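Long-range contacts in putative c-1-tetrahydrofolate synthase, cytoplasmic (Leishmania major, PDB 4A26), which probably catalyses both the NADP-dependent oxidation of N5,N10-methylenetetrahydrofolate and the hydrolysis of the resulting methenyl compound in one-carbon metabolism: residues Arg36-Leu40 with Gly66-Phe70; Glu162-Lys166 with Leu185-Thr191. All coordinates share one frame; numbering follows the deposited sequence.

Contact 1. Residues Arg36-Leu40 with Gly66-Phe70; sequences RVPGL and GMASF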
loop_
_atom_site.group_PDB
_atom_site.type_symbol
_atom_site.label_atom_id
_atom_site.label_comp_id
_atom_site.label_asym_id
_atom_site.label_seq_id
_atom_site.Cartn_x
_atom_site.Cartn_y
_atom_site.Cartn_z
ATOM N N ARG A 36 33.114 11.746 6.661
ATOM C CA ARG A 36 31.733 12.164 6.432
ATOM C C ARG A 36 30.784 11.300 7.252
ATOM O O ARG A 36 31.115 10.174 7.624
ATOM C CB ARG A 36 31.371 12.089 4.947
ATOM C CG ARG A 36 31.911 13.243 4.122
ATOM C CD ARG A 36 31.409 13.173 2.684
ATOM N NE ARG A 36 32.005 12.056 1.950
ATOM C CZ ARG A 36 31.622 11.647 0.741
ATOM N NH1 ARG A 36 30.620 12.249 0.101
ATOM N NH2 ARG A 36 32.239 10.615 0.170
ATOM N N VAL A 37 29.597 11.834 7.510
ATOM C CA VAL A 37 28.683 11.239 8.469
ATOM C C VAL A 37 27.233 11.585 8.124
ATOM O O VAL A 37 26.982 12.582 7.449
ATOM C CB VAL A 37 29.057 11.706 9.902
ATOM C CG1 VAL A 37 27.848 12.211 10.663
ATOM C CG2 VAL A 37 29.768 10.591 10.659
ATOM N N PRO A 38 26.272 10.754 8.570
ATOM C CA PRO A 38 24.875 11.039 8.262
ATOM C C PRO A 38 24.333 12.220 9.049
ATOM O O PRO A 38 24.762 12.473 10.175
ATOM C CB PRO A 38 24.137 9.756 8.674
ATOM C CG PRO A 38 25.195 8.740 8.964
ATOM C CD PRO A 38 26.419 9.506 9.337
ATOM N N GLY A 39 23.384 12.928 8.448
ATOM C CA GLY A 39 22.735 14.059 9.082
ATOM C C GLY A 39 21.245 13.806 9.161
ATOM O O GLY A 39 20.602 13.541 8.147
ATOM N N LEU A 40 20.706 13.858 10.374
ATOM C CA LEU A 40 19.270 13.846 10.582
ATOM C C LEU A 40 18.826 15.272 10.858
ATOM O O LEU A 40 19.265 15.888 11.828
ATOM C CB LEU A 40 18.901 12.951 11.763
ATOM C CG LEU A 40 17.406 12.810 12.039
ATOM C CD1 LEU A 40 16.666 12.332 10.790
ATOM C CD2 LEU A 40 17.178 11.866 13.203
ATOM N N GLY A 66 26.845 8.904 16.507
ATOM C CA GLY A 66 27.858 9.689 15.804
ATOM C C GLY A 66 27.366 10.339 14.523
ATOM O O GLY A 66 28.160 10.635 13.628
ATOM N N MET A 67 26.056 10.562 14.434
ATOM C CA MET A 67 25.464 11.275 13.310
ATOM C C MET A 67 25.483 12.771 13.573
ATOM O O MET A 67 25.558 13.208 14.724
ATOM C CB MET A 67 24.020 10.825 13.088
ATOM C CG MET A 67 23.894 9.449 12.483
ATOM S SD MET A 67 22.178 8.957 12.241
ATOM C CE MET A 67 22.404 7.379 11.418
ATOM N N ALA A 68 25.411 13.553 12.500
ATOM C CA ALA A 68 25.233 14.994 12.619
ATOM C C ALA A 68 23.756 15.268 12.861
ATOM O O ALA A 68 22.901 14.456 12.509
ATOM C CB ALA A 68 25.714 15.705 11.364
ATOM N N SER A 69 23.460 16.405 13.476
ATOM C CA SER A 69 22.089 16.753 13.814
ATOM C C SER A 69 21.787 18.155 13.308
ATOM O O SER A 69 22.616 19.053 13.444
ATOM C CB SER A 69 21.893 16.684 15.329
ATOM O OG SER A 69 20.674 16.044 15.651
ATOM N N PHE A 70 20.607 18.337 12.718
ATOM C CA PHE A 70 20.208 19.632 12.183
ATOM C C PHE A 70 18.813 20.011 12.653
ATOM O O PHE A 70 17.819 19.560 12.089
ATOM C CB PHE A 70 20.270 19.621 10.657
ATOM C CG PHE A 70 21.655 19.447 10.115
ATOM C CD1 PHE A 70 22.497 20.537 9.958
ATOM C CD2 PHE A 70 22.123 18.186 9.769
ATOM C CE1 PHE A 70 23.781 20.374 9.461
ATOM C CE2 PHE A 70 23.402 18.015 9.272
ATOM C CZ PHE A 70 24.232 19.110 9.119
#

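Contact 2. Residues Glu162-Lys166 with Leu185-Thr191; sequences EMAGK and LMKENAT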
loop_
_atom_site.group_PDB
_atom_site.type_symbol
_atom_site.label_atom_id
_atom_site.label_comp_id
_atom_site.label_asym_id
_atom_site.label_seq_id
_atom_site.Cartn_x
_atom_site.Cartn_y
_atom_site.Cartn_z
ATOM N N GLU A 162 9.266 -16.621 13.373
ATOM C CA GLU A 162 8.976 -16.869 11.964
ATOM C C GLU A 162 7.743 -16.082 11.536
ATOM O O GLU A 162 6.746 -16.038 12.259
ATOM C CB GLU A 162 8.740 -18.368 11.711
ATOM C CG GLU A 162 10.009 -19.232 11.728
ATOM C CD GLU A 162 9.725 -20.741 11.776
ATOM O OE1 GLU A 162 8.540 -21.147 11.781
ATOM O OE2 GLU A 162 10.698 -21.525 11.822
ATOM N N MET A 163 7.831 -15.462 10.360
ATOM C CA MET A 163 6.698 -14.789 9.725
ATOM C C MET A 163 6.211 -15.556 8.489
ATOM O O MET A 163 5.023 -15.798 8.349
ATOM C CB MET A 163 7.093 -13.367 9.338
ATOM C CG MET A 163 7.054 -12.401 10.499
ATOM S SD MET A 163 7.919 -10.863 10.155
ATOM C CE MET A 163 9.619 -11.430 10.255
ATOM N N ALA A 164 7.125 -15.938 7.599
ATOM C CA ALA A 164 6.756 -16.663 6.378
ATOM C C ALA A 164 5.946 -17.927 6.678
ATOM O O ALA A 164 6.353 -18.747 7.499
ATOM C CB ALA A 164 7.994 -17.022 5.586
ATOM N N GLY A 165 4.801 -18.071 6.013
ATOM C CA GLY A 165 3.946 -19.249 6.170
ATOM C C GLY A 165 2.991 -19.198 7.352
ATOM O O GLY A 165 2.240 -20.152 7.600
ATOM N N LYS A 166 3.000 -18.082 8.074
ATOM C CA LYS A 166 2.200 -17.942 9.283
ATOM C C LYS A 166 0.955 -17.096 9.028
ATOM O O LYS A 166 0.874 -16.375 8.029
ATOM C CB LYS A 166 3.038 -17.313 10.400
ATOM C CG LYS A 166 4.359 -18.040 10.683
ATOM C CD LYS A 166 4.136 -19.473 11.150
ATOM C CE LYS A 166 5.431 -20.118 11.602
ATOM N NZ LYS A 166 5.191 -21.411 12.304
ATOM N N LEU A 185 4.397 -7.456 6.918
ATOM C CA LEU A 185 4.174 -8.863 7.246
ATOM C C LEU A 185 3.811 -9.714 6.023
ATOM O O LEU A 185 4.246 -10.862 5.921
ATOM C CB LEU A 185 3.083 -9.003 8.317
ATOM C CG LEU A 185 3.451 -8.562 9.737
ATOM C CD1 LEU A 185 2.266 -8.753 10.665
ATOM C CD2 LEU A 185 4.665 -9.326 10.259
ATOM N N MET A 186 3.013 -9.164 5.108
ATOM C CA MET A 186 2.679 -9.864 3.860
ATOM C C MET A 186 3.904 -9.970 2.972
ATOM O O MET A 186 4.119 -10.987 2.318
ATOM C CB MET A 186 1.556 -9.156 3.093
ATOM C CG MET A 186 1.272 -9.771 1.716
ATOM S SD MET A 186 -0.307 -9.287 1.002
ATOM C CE MET A 186 -0.089 -7.512 0.863
ATOM N N LYS A 187 4.699 -8.907 2.951
ATOM C CA LYS A 187 5.971 -8.889 2.238
ATOM C C LYS A 187 6.909 -9.964 2.804
ATOM O O LYS A 187 7.741 -10.521 2.079
ATOM C CB LYS A 187 6.594 -7.500 2.364
ATOM C CG LYS A 187 7.917 -7.292 1.653
ATOM C CD LYS A 187 8.536 -5.959 2.085
ATOM C CE LYS A 187 9.643 -5.530 1.144
ATOM N NZ LYS A 187 10.652 -6.613 0.911
ATOM N N GLU A 188 6.755 -10.256 4.095
ATOM C CA GLU A 188 7.511 -11.322 4.749
ATOM C C GLU A 188 6.805 -12.689 4.603
ATOM O O GLU A 188 7.241 -13.687 5.187
ATOM C CB GLU A 188 7.739 -10.974 6.228
ATOM C CG GLU A 188 9.205 -11.001 6.638
ATOM C CD GLU A 188 10.007 -9.825 6.098
ATOM O OE1 GLU A 188 9.434 -8.741 5.884
ATOM O OE2 GLU A 188 11.225 -9.980 5.902
ATOM N N ASN A 189 5.725 -12.709 3.821
ATOM C CA ASN A 189 4.992 -13.922 3.435
ATOM C C ASN A 189 4.140 -14.546 4.538
ATOM O O ASN A 189 3.827 -15.742 4.501
ATOM C CB ASN A 189 5.922 -14.950 2.779
ATOM C CG ASN A 189 6.423 -14.489 1.427
ATOM O OD1 ASN A 189 5.868 -13.562 0.829
ATOM N ND2 ASN A 189 7.475 -15.134 0.930
ATOM N N ALA A 190 3.754 -13.721 5.508
ATOM C CA ALA A 190 2.706 -14.083 6.450
ATOM C C ALA A 190 1.395 -13.742 5.767
ATOM O O ALA A 190 1.330 -12.791 4.992
ATOM C CB ALA A 190 2.850 -13.308 7.750
ATOM N N THR A 191 0.359 -14.528 6.028
ATOM C CA THR A 191 -0.944 -14.261 5.453
ATOM C C THR A 191 -1.670 -13.351 6.433
ATOM O O THR A 191 -1.894 -13.724 7.582
ATOM C CB THR A 191 -1.707 -15.560 5.172
ATOM O OG1 THR A 191 -0.909 -16.394 4.318
ATOM C CG2 THR A 191 -3.024 -15.273 4.488
#

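Contact 1. Residues Arg36-Leu40 with Gly66-Phe70
The parallel strand pairing of a beta-alpha-beta unit in the catalytic domain begins where Pro38, Gly39 and Leu40 draw alongside Met67, Ala68, Ser69 and Phe70. The strands starting at Gly39 and Ala68 run parallel, and the helix 49-64 makes the crossover between them. Three backbone hydrogen bonds pass alternately across the gap: Ala68 N to Pro38 O (2.6 Å), Leu40 N to Ala68 O (3.1 Å) and Phe70 N to Leu40 O (2.9 Å).

Side-chain contacts gather just before the first strand residues. The CB of Val37 is directed toward 66-70, and its CG1 lies 3.3 Å from Ala68 N, while both of its methyl groups rest against Gly66 O. Gly66, at positive phi, ends the crossover helix in a Schellman motif and turns the chain into Met67. The Met67 side chain crosses the Pro38 ring at about a right angle, CG lying 3.8 Å from Pro38 CG. Its CG stands beside the backbone N (chi1 -73°) and the chain is extended beyond, which carries CE along to the same ring. Gly39 leaves room for Phe70, whose CE2 brings the ring edge to 4.0 Å from Gly39 CA.

On its other side Gly39 bonds to His97 and Gly98, which places the strand 39-45 between 68-74 and 98-101. Pro38, Leu40 and Met67 pack on the long helix 279-297, and Val37 and Pro38 also touch the helix 11-32.

Contact 2. Residues Glu162-Lys166 with Leu185-Thr191
Apolar contact centres on Met163, whose CB is directed toward 185-191. Its SD lies 3.6 Å from Leu185 CD2, the two side chains crossing at about a right angle. A bend at chi3 (-74°) turns the terminal methyl over to Glu188, and CE reaches Glu188 CG at 3.7 Å. Met163 thus packs on the aliphatic part of Glu188, while the carboxylate departs to a salt bridge with Lys157. A further apolar pair is Ala164 CB with Asn189 CB, at 4.1 Å.

Two backbone hydrogen bonds join the segments, Gly165 N to Asn189 O at 2.9 Å and Thr191 N to Lys166 O at 2.8 Å. Beside them, Ala190 CB sits 3.4 Å from the backbone oxygen Met163 O.

Charged and polar side-chain ends turn elsewhere. Lys166 NZ bridges back to Glu162 OE1 (3.4 Å), within its own segment, and Asn189 OD1 and Thr191 OG1 bond to Arg173 and Thr199 of the second subunit.

Two local motifs bring these groups together: a type II beta turn from Met163 to Lys166, with Gly165 at positive phi, and a Schellman motif with Asn189, at positive phi, as C-prime residue, closing the helix 178-187. They meet just before the parallel strands 167-171 and 191-195, joined by the helix 178-187 in a beta-alpha-beta unit of the Rossmann-type NAD(P)-binding domain.

Overall arrangement
Both contacts illustrate how adjacent parallel strands are brought into line where a crossover helix ends, and in each a Schellman motif makes the turn. They lie in different domains, their centres about 34 Å apart, and share no secondary-structure element. Both are partly buried. Contact 1 already includes the strand starts, so regular backbone bonding dominates, with an apolar flank against helices of the same chain. Contact 2 pairs a beta turn with a helix end, just as the strands begin; it has fewer backbone bonds and relies more on one methionine. Some of its polar groups, those of Asn189 and Thr191 among them, bond to the second subunit, whereas no other chain of the dimer touches contact 1.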